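Local coordinates for protein beta-lactamase (Burkholderia cenocepacia, PDB 5E2G) that probably hydrolyses the ring of beta-lactam antibiotics to a substituted beta-amino acid, as expected of a class C (AmpC) beta-lactamase, at residues G78-S82 with T160-H165; G143-Y148 with L290-A296; I153-W158 with L215-A219; F168-E173 with T185-V189; A198-K203 with A338-V342. All blocks are in the same frame, centred on the assembly; numbering follows the deposited sequence. Where two conformers were deposited one is given.

Contact 1 (G78-S82 with T160-H165); sequences GGELS and TAKAMH
Glu80, Leu81 and Ala163 carry most of this contact, in which the loop after helix 64-77 lies against the last turn of helix 150-164, with CA of Glu80 5.9 Å from CA of Ala163. Gly79 (phi/psi 73/10, easy for glycine) is the C-prime residue of a Schellman motif; Glu80 (-81/-19) and the extended Leu81 (-152/167) then point toward the helix. Ala163 is small enough for a close approach: its CB is 3.6 Å from Glu80 O and 4.0 Å from Leu81 CD2. Leu81 (pp) sets CD2 3.9 Å from Thr160 OG1, which is hydrogen-bonded to Leu156 O. Glu80 (mt) sets OE1 3.7 Å from CA of selenomethionine Met164, while OE2 makes a salt bridge to Arg245. No direct hydrogen bond crosses; one water donates to Glu80 O and Ala163 O, 2.7 Å from each. With His165 at 59/47, the loop leaving one Schellman-ended helix packs on the Schellman-ended C terminus of another, in the helical region of the serine beta-lactamase fold.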
# COMPACT_ATOMS: atom_id res chain seq x y z
N GLY A 78 -1.62 18.64 -10.19
CA GLY A 78 -1.18 19.38 -11.35
C GLY A 78 -2.24 19.63 -12.40
O GLY A 78 -1.92 20.09 -13.50
N GLY A 79 -3.50 19.35 -12.08
CA GLY A 79 -4.57 19.56 -13.03
C GLY A 79 -4.63 18.58 -14.17
O GLY A 79 -5.39 18.80 -15.11
N GLU A 80 -3.85 17.50 -14.12
CA GLU A 80 -3.85 16.56 -15.23
C GLU A 80 -5.02 15.61 -15.16
O GLU A 80 -5.37 15.00 -16.18
CB GLU A 80 -2.52 15.81 -15.26
CG GLU A 80 -1.36 16.77 -15.08
CD GLU A 80 -0.03 16.11 -15.31
OE1 GLU A 80 0.19 15.58 -16.42
OE2 GLU A 80 0.81 16.12 -14.37
N LEU A 81 -5.63 15.47 -13.99
CA LEU A 81 -6.85 14.69 -13.85
C LEU A 81 -7.66 15.24 -12.69
O LEU A 81 -7.18 16.02 -11.87
CB LEU A 81 -6.57 13.20 -13.65
CG LEU A 81 -5.78 12.71 -12.43
CD1 LEU A 81 -6.62 12.63 -11.15
CD2 LEU A 81 -5.17 11.36 -12.75
N SER A 82 -8.92 14.81 -12.63
CA SER A 82 -9.76 14.94 -11.45
C SER A 82 -10.11 13.54 -10.96
O SER A 82 -10.36 12.64 -11.76
CB SER A 82 -11.03 15.73 -11.77
OG SER A 82 -12.02 15.52 -10.77
N THR A 160 -4.31 6.99 -14.46
CA THR A 160 -3.42 8.09 -14.11
C THR A 160 -2.27 8.23 -15.11
O THR A 160 -1.91 9.34 -15.50
CB THR A 160 -2.86 7.87 -12.70
OG1 THR A 160 -3.94 7.82 -11.77
CG2 THR A 160 -1.89 8.98 -12.32
N ALA A 161 -1.71 7.10 -15.56
CA ALA A 161 -0.66 7.15 -16.56
C ALA A 161 -1.19 7.69 -17.89
O ALA A 161 -0.49 8.46 -18.56
CB ALA A 161 -0.05 5.77 -16.74
N LYS A 162 -2.40 7.30 -18.28
CA LYS A 162 -3.03 7.90 -19.45
C LYS A 162 -3.10 9.42 -19.32
O LYS A 162 -2.69 10.16 -20.22
CB LYS A 162 -4.44 7.34 -19.64
CG LYS A 162 -4.51 6.04 -20.38
CD LYS A 162 -4.28 6.23 -21.87
CE LYS A 162 -4.37 4.91 -22.59
NZ LYS A 162 -4.12 5.07 -24.03
N ALA A 163 -3.60 9.90 -18.18
CA ALA A 163 -3.74 11.33 -17.95
C ALA A 163 -2.39 12.03 -17.92
O ALA A 163 -2.28 13.18 -18.36
CB ALA A 163 -4.51 11.58 -16.65
N MSE A 164 -1.35 11.36 -17.42
CA MSE A 164 -0.04 12.01 -17.30
C MSE A 164 0.85 11.83 -18.52
O MSE A 164 2.00 12.26 -18.52
CB MSE A 164 0.68 11.49 -16.06
CG MSE A 164 -0.05 11.81 -14.77
SE MSE A 164 0.95 11.32 -13.19
CE MSE A 164 2.07 12.92 -13.05
N HIS A 165 0.32 11.20 -19.57
CA HIS A 165 1.01 11.06 -20.85
C HIS A 165 2.33 10.32 -20.67
O HIS A 165 3.38 10.75 -21.18
CB HIS A 165 1.24 12.43 -21.49
CG HIS A 165 0.08 13.34 -21.37
ND1 HIS A 165 -1.07 13.18 -22.11
CD2 HIS A 165 -0.13 14.43 -20.58
CE1 HIS A 165 -1.93 14.13 -21.80
NE2 HIS A 165 -1.39 14.90 -20.87
O HOH W 1 -4.29 14.90 -18.68

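Contact 2 (G143-Y148 with L290-A296); sequences GTHRKY and LFDAVPA
Leu290, in the last turn of a helix, turns its carbonyl to the first segment, its O 3.1 Å from Tyr148 CB. The helix ends at Phe291, whose O is 3.2 Å from Lys147 CE; the long aliphatic part of Lys147 (chi1 t, chi2 p) continues past Asp292, with CD 3.4 Å from Asp292 O. Ala293 (-98/87), small beside this lysine, has its CA 3.4 Å from Arg146 O in a CA-H...O contact. Val294 forms the antiparallel hydrogen-bonded pair with Arg146 (CA-CA 5.1 Å): Arg146 N donates to Val294 O at 2.7 Å and Val294 N to Arg146 O at 2.9 Å. Pro295, lacking an NH, suits the non-hydrogen-bonded pair with His145 (CA-CA 4.4 Å), its CG 4.1 Å from His145 CD2. Ala296 N then donates to Thr144 O at 3.0 Å. Strand 145-146 is thus the edge of the main antiparallel sheet, beyond strand 294-303; extended Arg146 (ttt) reaches Gln265 and Glu270, and Tyr148, bonded to Lys313, probably enters the active site just before helix 150-164.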
# COMPACT_ATOMS: atom_id res chain seq x y z
N GLY A 143 -19.72 3.57 -5.75
CA GLY A 143 -19.61 4.38 -4.56
C GLY A 143 -20.55 4.03 -3.43
O GLY A 143 -20.77 4.86 -2.55
N THR A 144 -21.12 2.82 -3.41
CA THR A 144 -22.01 2.40 -2.34
C THR A 144 -21.53 1.19 -1.56
O THR A 144 -22.04 0.95 -0.46
CB THR A 144 -23.42 2.06 -2.88
OG1 THR A 144 -23.33 0.92 -3.74
CG2 THR A 144 -24.03 3.22 -3.62
N HIS A 145 -20.60 0.41 -2.09
CA HIS A 145 -20.10 -0.76 -1.38
C HIS A 145 -18.60 -0.86 -1.55
O HIS A 145 -18.08 -0.65 -2.65
CB HIS A 145 -20.79 -2.04 -1.86
CG HIS A 145 -22.22 -2.13 -1.47
ND1 HIS A 145 -23.20 -1.34 -2.03
CD2 HIS A 145 -22.84 -2.89 -0.53
CE1 HIS A 145 -24.36 -1.61 -1.47
NE2 HIS A 145 -24.18 -2.56 -0.56
N ARG A 146 -17.92 -1.21 -0.47
CA ARG A 146 -16.47 -1.36 -0.47
C ARG A 146 -16.14 -2.83 -0.64
O ARG A 146 -16.56 -3.67 0.16
CB ARG A 146 -15.86 -0.82 0.81
CG ARG A 146 -14.34 -0.89 0.84
CD ARG A 146 -13.81 -0.38 2.17
NE ARG A 146 -12.36 -0.40 2.26
CZ ARG A 146 -11.63 -1.48 2.53
NH1 ARG A 146 -12.22 -2.66 2.71
NH2 ARG A 146 -10.31 -1.39 2.60
N LYS A 147 -15.37 -3.14 -1.67
CA LYS A 147 -15.03 -4.52 -2.00
C LYS A 147 -13.60 -4.55 -2.50
O LYS A 147 -13.29 -3.95 -3.53
CB LYS A 147 -16.00 -5.08 -3.05
CG LYS A 147 -15.65 -6.46 -3.56
CD LYS A 147 -15.71 -7.46 -2.45
CE LYS A 147 -15.34 -8.82 -2.98
NZ LYS A 147 -16.34 -9.27 -3.98
N TYR A 148 -12.73 -5.24 -1.76
CA TYR A 148 -11.31 -5.27 -2.07
C TYR A 148 -11.06 -5.95 -3.41
O TYR A 148 -11.58 -7.04 -3.67
CB TYR A 148 -10.56 -5.98 -0.96
CG TYR A 148 -9.17 -5.44 -0.79
CD1 TYR A 148 -8.97 -4.17 -0.27
CD2 TYR A 148 -8.05 -6.19 -1.17
CE1 TYR A 148 -7.71 -3.65 -0.13
CE2 TYR A 148 -6.78 -5.68 -1.02
CZ TYR A 148 -6.62 -4.40 -0.49
OH TYR A 148 -5.37 -3.87 -0.33
N LEU A 290 -11.65 -7.75 4.07
CA LEU A 290 -10.85 -8.07 2.90
C LEU A 290 -11.64 -8.76 1.79
O LEU A 290 -11.33 -8.57 0.61
CB LEU A 290 -9.66 -8.95 3.31
CG LEU A 290 -8.44 -8.19 3.82
CD1 LEU A 290 -8.56 -7.79 5.29
CD2 LEU A 290 -7.19 -9.02 3.57
N PHE A 291 -12.66 -9.55 2.14
CA PHE A 291 -13.32 -10.38 1.14
C PHE A 291 -14.78 -10.05 0.90
O PHE A 291 -15.30 -10.42 -0.16
CB PHE A 291 -13.20 -11.86 1.54
CG PHE A 291 -11.78 -12.32 1.70
CD1 PHE A 291 -10.98 -12.56 0.59
CD2 PHE A 291 -11.23 -12.50 2.97
CE1 PHE A 291 -9.67 -12.98 0.73
CE2 PHE A 291 -9.92 -12.92 3.12
CZ PHE A 291 -9.14 -13.16 2.00
N ASP A 292 -15.45 -9.37 1.82
CA ASP A 292 -16.87 -9.10 1.68
C ASP A 292 -17.11 -7.74 1.02
O ASP A 292 -16.21 -6.91 0.91
CB ASP A 292 -17.57 -9.14 3.04
CG ASP A 292 -17.45 -10.50 3.71
OD1 ASP A 292 -16.87 -11.43 3.11
OD2 ASP A 292 -17.94 -10.64 4.85
N ALA A 293 -18.35 -7.53 0.57
CA ALA A 293 -18.79 -6.28 -0.03
C ALA A 293 -19.49 -5.46 1.04
O ALA A 293 -20.72 -5.50 1.19
CB ALA A 293 -19.70 -6.54 -1.22
N VAL A 294 -18.71 -4.69 1.79
CA VAL A 294 -19.22 -3.96 2.95
C VAL A 294 -19.96 -2.72 2.45
O VAL A 294 -19.45 -2.00 1.58
CB VAL A 294 -18.07 -3.58 3.88
CG1 VAL A 294 -18.60 -2.89 5.13
CG2 VAL A 294 -17.25 -4.80 4.24
N PRO A 295 -21.16 -2.43 2.95
CA PRO A 295 -21.80 -1.15 2.64
C PRO A 295 -20.92 0.00 3.09
O PRO A 295 -20.37 -0.01 4.19
CB PRO A 295 -23.12 -1.21 3.41
CG PRO A 295 -23.41 -2.67 3.50
CD PRO A 295 -22.07 -3.33 3.68
N ALA A 296 -20.79 1.00 2.22
CA ALA A 296 -19.87 2.11 2.44
C ALA A 296 -20.64 3.41 2.34
O ALA A 296 -21.25 3.69 1.30
CB ALA A 296 -18.74 2.08 1.41
O HOH W 2 -23.16 5.46 -0.16

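Contact 3 (I153-W158 with L215-A219); sequences IGMLGW and LWQPA
Segment 153-158 belongs to helix 150-164, and Leu215, at the N-cap position of helix 216-220 with positive phi (56/34), brings that short helix against it: CA of Gly154 is only 4.8 Å from CA of Leu215. Glycine makes this closeness possible. An ideal CB on Gly154 would fall 2.7 Å from Leu215 CB, and one on Gly157 2.5 Å from Pro218 CB; instead Gly157 CA rests 3.9 Å from Pro218 CB. Pro218 suits the first turn of a helix, where lacking an NH costs no helical hydrogen bond; its CG lies 3.5 Å from Gly154 O, and its O accepts from Thr68 OG1 of helix 64-77. The CA-to-CB bond of Leu215 points toward the helix, and its mm rotamer puts CD1 3.2 Å from Gly154 O, 3.5 Å from Trp158 CD1 and 4.2 Å from SE of selenomethionine Met155. Ile153 CG2 meets Ala219 CB at 4.4 Å. No hydrogen bond crosses. Gly154 and Gly157 thus give glycine-mediated close helix packing, in the buried helical core beside the probable SxxK active site.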
# COMPACT_ATOMS: atom_id res chain seq x y z
N ILE A 153 -7.88 -0.63 -8.22
CA ILE A 153 -6.64 0.12 -8.14
C ILE A 153 -5.72 -0.20 -9.31
O ILE A 153 -4.94 0.66 -9.75
CB ILE A 153 -5.96 -0.15 -6.80
CG1 ILE A 153 -4.53 0.38 -6.80
CG2 ILE A 153 -6.02 -1.64 -6.50
CD1 ILE A 153 -4.41 1.88 -6.79
N GLY A 154 -5.77 -1.43 -9.83
CA GLY A 154 -5.11 -1.71 -11.09
C GLY A 154 -5.45 -0.66 -12.12
O GLY A 154 -4.57 -0.07 -12.75
N MSE A 155 -6.74 -0.35 -12.25
CA MSE A 155 -7.20 0.65 -13.19
C MSE A 155 -6.94 2.09 -12.74
O MSE A 155 -6.90 2.98 -13.56
CB MSE A 155 -8.69 0.46 -13.46
CG MSE A 155 -9.00 -0.68 -14.41
SE MSE A 155 -7.99 -0.55 -16.09
CE MSE A 155 -8.63 1.17 -16.73
N LEU A 156 -6.77 2.33 -11.44
CA LEU A 156 -6.43 3.69 -11.03
C LEU A 156 -5.07 4.08 -11.57
O LEU A 156 -4.90 5.18 -12.11
CB LEU A 156 -6.45 3.81 -9.50
CG LEU A 156 -6.15 5.20 -8.92
CD1 LEU A 156 -7.21 6.23 -9.32
CD2 LEU A 156 -6.01 5.15 -7.40
N GLY A 157 -4.09 3.18 -11.47
CA GLY A 157 -2.76 3.49 -11.97
C GLY A 157 -2.72 3.59 -13.48
O GLY A 157 -2.05 4.47 -14.04
N TRP A 158 -3.43 2.69 -14.17
CA TRP A 158 -3.51 2.74 -15.62
C TRP A 158 -4.02 4.09 -16.09
O TRP A 158 -3.41 4.74 -16.95
CB TRP A 158 -4.43 1.63 -16.14
CG TRP A 158 -3.84 0.82 -17.25
CD1 TRP A 158 -2.71 0.05 -17.19
CD2 TRP A 158 -4.34 0.67 -18.58
NE1 TRP A 158 -2.48 -0.55 -18.40
CE2 TRP A 158 -3.47 -0.19 -19.27
CE3 TRP A 158 -5.45 1.19 -19.26
CZ2 TRP A 158 -3.66 -0.55 -20.60
CZ3 TRP A 158 -5.64 0.83 -20.58
CH2 TRP A 158 -4.75 -0.03 -21.24
N LEU A 215 -2.46 -5.49 -15.07
CA LEU A 215 -2.51 -4.49 -14.00
C LEU A 215 -1.68 -4.93 -12.80
O LEU A 215 -2.04 -4.65 -11.66
CB LEU A 215 -3.94 -4.18 -13.57
CG LEU A 215 -4.94 -3.44 -14.46
CD1 LEU A 215 -4.31 -2.22 -15.08
CD2 LEU A 215 -5.53 -4.34 -15.53
N TRP A 216 -0.59 -5.65 -13.05
CA TRP A 216 0.23 -6.13 -11.94
C TRP A 216 1.07 -5.02 -11.33
O TRP A 216 1.34 -5.03 -10.13
CB TRP A 216 1.15 -7.26 -12.39
CG TRP A 216 2.30 -6.80 -13.26
CD1 TRP A 216 2.30 -6.70 -14.63
CD2 TRP A 216 3.61 -6.39 -12.83
NE1 TRP A 216 3.52 -6.24 -15.07
CE2 TRP A 216 4.34 -6.05 -13.98
CE3 TRP A 216 4.22 -6.28 -11.58
CZ2 TRP A 216 5.67 -5.60 -13.92
CZ3 TRP A 216 5.54 -5.84 -11.52
CH2 TRP A 216 6.24 -5.50 -12.68
N GLN A 217 1.53 -4.08 -12.15
CA GLN A 217 2.37 -3.00 -11.63
C GLN A 217 1.60 -2.07 -10.71
O GLN A 217 2.09 -1.79 -9.60
CB GLN A 217 3.00 -2.23 -12.79
CG GLN A 217 3.02 -3.01 -14.09
CD GLN A 217 3.59 -2.19 -15.23
OE1 GLN A 217 2.88 -1.40 -15.85
NE2 GLN A 217 4.88 -2.38 -15.50
N PRO A 218 0.41 -1.56 -11.07
CA PRO A 218 -0.25 -0.59 -10.18
C PRO A 218 -0.79 -1.21 -8.91
O PRO A 218 -0.91 -0.50 -7.90
CB PRO A 218 -1.38 -0.02 -11.05
CG PRO A 218 -1.13 -0.50 -12.43
CD PRO A 218 -0.40 -1.79 -12.28
N ALA A 219 -1.11 -2.50 -8.91
CA ALA A 219 -1.80 -3.10 -7.78
C ALA A 219 -0.85 -3.74 -6.77
O ALA A 219 -1.12 -3.71 -5.57
CB ALA A 219 -2.81 -4.13 -8.28

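Contact 4 (F168-E173 with T185-V189); sequences FATLME and TYINV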
# COMPACT_ATOMS: atom_id res chain seq x y z
N PHE A 168 3.37 3.71 -17.28
CA PHE A 168 3.14 3.64 -15.84
C PHE A 168 4.44 3.41 -15.07
O PHE A 168 4.78 4.18 -14.16
CB PHE A 168 2.13 2.55 -15.48
CG PHE A 168 1.96 2.38 -14.00
CD1 PHE A 168 1.17 3.25 -13.28
CD2 PHE A 168 2.67 1.39 -13.32
CE1 PHE A 168 1.03 3.13 -11.90
CE2 PHE A 168 2.54 1.27 -11.94
CZ PHE A 168 1.73 2.14 -11.23
N ALA A 169 5.17 2.32 -15.39
CA ALA A 169 6.38 1.99 -14.64
C ALA A 169 7.41 3.11 -14.69
O ALA A 169 8.14 3.34 -13.71
CB ALA A 169 6.99 0.69 -15.17
N THR A 170 7.47 3.84 -15.81
CA THR A 170 8.36 5.00 -15.93
C THR A 170 7.97 6.10 -14.96
O THR A 170 8.83 6.74 -14.34
CB THR A 170 8.33 5.51 -17.37
OG1 THR A 170 8.77 4.46 -18.25
CG2 THR A 170 9.22 6.73 -17.54
N LEU A 171 6.67 6.36 -14.81
CA LEU A 171 6.21 7.37 -13.87
C LEU A 171 6.59 7.03 -12.44
O LEU A 171 6.87 7.92 -11.64
CB LEU A 171 4.70 7.53 -13.97
CG LEU A 171 4.13 8.29 -15.17
CD1 LEU A 171 2.64 8.05 -15.29
CD2 LEU A 171 4.43 9.77 -15.02
N MSE A 172 6.62 5.75 -12.10
CA MSE A 172 6.95 5.35 -10.75
C MSE A 172 8.46 5.46 -10.49
O MSE A 172 8.89 6.00 -9.47
CB MSE A 172 6.47 3.93 -10.50
CG MSE A 172 4.96 3.78 -10.64
SE MSE A 172 3.92 4.62 -9.21
CE MSE A 172 3.92 3.14 -7.96
N GLU A 173 9.27 4.96 -11.43
CA GLU A 173 10.71 4.87 -11.21
C GLU A 173 11.46 6.15 -11.57
O GLU A 173 12.51 6.43 -10.97
CB GLU A 173 11.26 3.67 -11.99
CG GLU A 173 10.55 2.36 -11.61
CD GLU A 173 11.16 1.10 -12.21
OE1 GLU A 173 11.83 1.19 -13.26
OE2 GLU A 173 10.97 0.02 -11.62
N THR A 185 13.76 1.01 -4.80
CA THR A 185 12.35 0.72 -4.97
C THR A 185 12.08 0.55 -6.45
O THR A 185 12.49 1.39 -7.26
CB THR A 185 11.49 1.85 -4.39
OG1 THR A 185 11.79 2.03 -3.01
CG2 THR A 185 10.01 1.53 -4.54
N TYR A 186 11.42 -0.55 -6.82
CA TYR A 186 11.27 -0.91 -8.23
C TYR A 186 9.88 -1.43 -8.53
O TYR A 186 9.28 -2.13 -7.71
CB TYR A 186 12.30 -1.97 -8.64
CG TYR A 186 13.70 -1.63 -8.20
CD1 TYR A 186 14.43 -0.65 -8.86
CD2 TYR A 186 14.27 -2.27 -7.11
CE1 TYR A 186 15.71 -0.33 -8.45
CE2 TYR A 186 15.55 -1.95 -6.70
CZ TYR A 186 16.27 -0.98 -7.37
OH TYR A 186 17.54 -0.66 -6.96
N ILE A 187 9.38 -1.09 -9.71
CA ILE A 187 8.34 -1.91 -10.33
C ILE A 187 8.98 -3.08 -11.06
O ILE A 187 8.56 -4.23 -10.92
CB ILE A 187 7.48 -1.05 -11.28
CG1 ILE A 187 6.75 0.05 -10.51
CG2 ILE A 187 6.50 -1.91 -12.05
CD1 ILE A 187 5.81 -0.47 -9.45
N ASN A 188 10.01 -2.79 -11.85
CA ASN A 188 10.83 -3.78 -12.54
C ASN A 188 12.20 -3.80 -11.88
O ASN A 188 12.93 -2.80 -11.94
CB ASN A 188 10.93 -3.46 -14.02
CG ASN A 188 9.58 -3.39 -14.69
OD1 ASN A 188 9.17 -2.35 -15.21
ND2 ASN A 188 8.86 -4.51 -14.67
N VAL A 189 12.54 -4.90 -11.23
CA VAL A 189 13.82 -4.98 -10.53
C VAL A 189 14.95 -5.14 -11.55
O VAL A 189 14.88 -6.04 -12.40
CB VAL A 189 13.82 -6.14 -9.54
CG1 VAL A 189 15.17 -6.25 -8.84
CG2 VAL A 189 12.70 -5.96 -8.51
O HOH W 3 10.78 -0.00 -15.96
O HOH W 4 13.33 -0.99 -13.60
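A helix and the loop that follows it in the chain are joined here within the helical region of the class C beta-lactamase fold, chiefly by one carboxylate that receives two successive backbone amides. Glu173 (chi1 m, chi2 t) extends from helix 168-180 so that OE2 accepts from Ile187 N at 2.7 Å and from Asn188 N at 3.0 Å; glutamate suits the place because it supplies an acceptor to two successive NH groups of an irregular loop. Its OE1 accepts, at 2.7 Å and 3.1 Å, from two waters that bridge to Asn188. The nearer donates also to Asn188 O at 2.5 Å, the farther to Asn188 OD1 at 2.9 Å. Elsewhere, Ile187 O accepts from Arg223 NH2, and Thr185 OG1 is bonded to Asp228 and Thr224. Ile187, its CA-to-CB bond toward the helix, makes the apolar contacts: small Ala169 admits it with CB 4.1 Å from Ile187 CG2, Phe168 CE2 approaches Ile187 CD1 at 4.5 Å, and selenomethionine Met172 CB packs 3.9 Å from Ile187 CG1.

Contact 5 (A198-K203 with A338-V342); sequences AQGYTK and ANGNV
Two asparagines of the loop between strand 332-338 and helix 344-357 grip the backbone of segment 198-203, which holds strand 200-201 of a small two-stranded antiparallel sheet. The touching parts (CA 198 to 203 against CA 339 to 341) run in nearly the same direction, 15° apart, with CA of Gly200 4.7 Å from CA of Asn339 and CA of Tyr201 5.0 Å from CA of Gly340. Asn339 (-92/43) takes chi1 p and chi2 -18°, which brings ND2 to Gln199 O, just before the strand, in a weak bond of 3.0 Å. Gly340 is fully extended (-155/-180), its CA 3.7 Å from Tyr201 O. Asn341 takes chi1 m and chi2 -119°, so that ND2 donates weakly to Tyr201 O at 3.0 Å and also reaches Gly318 O. Asparagine suits both places, since one short side chain carries a donor and an acceptor: each ND2 faces a main-chain carbonyl, while OD1 takes Gly25 N in Asn339 and Lys203 NZ in Asn341. Tyr201 (chi1 m, chi2 98°) sets its CE1 4.0 Å from Asn339 ND2 while its OH binds Lys46 N. A water accepts from Asn341 N at 2.9 Å and lies 3.0 Å from Thr202 O. Lys203 (chi1 m, chi2 and chi3 t) bends at chi4 p, placing NZ 2.7 Å from Asn341 OD1.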
# COMPACT_ATOMS: atom_id res chain seq x y z
N ALA A 198 14.84 -10.73 -2.03
CA ALA A 198 14.62 -11.84 -1.12
C ALA A 198 13.71 -12.89 -1.75
O ALA A 198 13.00 -12.63 -2.72
CB ALA A 198 14.01 -11.34 0.19
N GLN A 199 13.76 -14.10 -1.21
CA GLN A 199 12.89 -15.18 -1.65
C GLN A 199 11.67 -15.24 -0.74
O GLN A 199 11.80 -15.24 0.49
CB GLN A 199 13.62 -16.52 -1.64
CG GLN A 199 12.72 -17.73 -1.93
CD GLN A 199 12.38 -17.89 -3.41
OE1 GLN A 199 11.21 -17.89 -3.78
NE2 GLN A 199 13.40 -18.06 -4.24
N GLY A 200 10.49 -15.26 -1.34
CA GLY A 200 9.28 -15.46 -0.58
C GLY A 200 9.02 -16.93 -0.32
O GLY A 200 9.58 -17.81 -0.96
N TYR A 201 8.17 -17.19 0.67
CA TYR A 201 7.86 -18.56 1.05
C TYR A 201 6.38 -18.67 1.39
O TYR A 201 5.87 -17.88 2.19
CB TYR A 201 8.72 -19.00 2.23
CG TYR A 201 10.17 -19.09 1.83
CD1 TYR A 201 11.06 -18.05 2.09
CD2 TYR A 201 10.65 -20.19 1.14
CE1 TYR A 201 12.38 -18.12 1.70
CE2 TYR A 201 11.97 -20.28 0.74
CZ TYR A 201 12.83 -19.24 1.02
OH TYR A 201 14.15 -19.33 0.62
N THR A 202 5.71 -19.62 0.76
CA THR A 202 4.30 -19.84 1.00
C THR A 202 4.09 -20.33 2.43
O THR A 202 5.04 -20.55 3.19
CB THR A 202 3.74 -20.83 -0.01
OG1 THR A 202 4.42 -22.08 0.14
CG2 THR A 202 3.98 -20.33 -1.41
N LYS A 203 2.82 -20.49 2.81
CA LYS A 203 2.51 -20.99 4.15
C LYS A 203 3.05 -22.40 4.37
O LYS A 203 3.27 -22.80 5.51
CB LYS A 203 1.00 -20.96 4.38
CG LYS A 203 0.34 -19.63 4.12
CD LYS A 203 -1.17 -19.73 4.32
CE LYS A 203 -1.82 -18.36 4.45
NZ LYS A 203 -1.65 -17.54 3.21
N ALA A 338 8.21 -9.02 5.70
CA ALA A 338 8.56 -10.40 6.00
C ALA A 338 8.48 -11.22 4.73
O ALA A 338 7.54 -11.06 3.94
CB ALA A 338 7.63 -10.99 7.07
N ASN A 339 9.46 -12.10 4.52
CA ASN A 339 9.41 -12.99 3.37
C ASN A 339 8.74 -14.31 3.71
O ASN A 339 9.19 -15.39 3.31
CB ASN A 339 10.81 -13.21 2.78
CG ASN A 339 11.74 -13.92 3.73
OD1 ASN A 339 11.49 -13.97 4.93
ND2 ASN A 339 12.82 -14.47 3.20
N GLY A 340 7.64 -14.24 4.46
CA GLY A 340 6.80 -15.38 4.74
C GLY A 340 5.41 -14.88 5.04
O GLY A 340 5.15 -13.68 5.04
N ASN A 341 4.52 -15.82 5.33
CA ASN A 341 3.10 -15.52 5.55
C ASN A 341 2.87 -15.26 7.03
O ASN A 341 3.04 -16.15 7.87
CB ASN A 341 2.23 -16.68 5.05
CG ASN A 341 2.02 -16.65 3.55
OD1 ASN A 341 0.89 -16.55 3.07
ND2 ASN A 341 3.11 -16.74 2.79
N VAL A 342 2.48 -14.03 7.36
CA VAL A 342 2.19 -13.61 8.72
C VAL A 342 0.73 -13.18 8.76
O VAL A 342 0.31 -12.35 7.95
CB VAL A 342 3.09 -12.46 9.20
CG1 VAL A 342 2.73 -12.07 10.63
CG2 VAL A 342 4.55 -12.83 9.08
O HOH W 5 5.15 -18.63 5.51

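Overall arrangement
Contacts 1 and 3 are buried and share helix 150-164, about 14 Å apart between centres; contact 4, on the next helix, touches both, through Leu171 and Phe168 on Ala161 and through Phe168 on Gly157 and Pro218. In this helical cluster, contact 3 is close packing without a hydrogen bond between its segments, contact 1 adds a water bridge, and partly buried contact 4 depends on a carboxylate. Contact 2, a surface contact, relies on main-chain sheet bonding instead, while partly buried contact 5 relies on side-chain amides and a lysine. Contacts 1 and 5 lie on opposite sides of the chain's centre, about 35 Å apart between centres. Contact 2 joins segments 142 residues apart and spans contacts 3 and 4 in sequence.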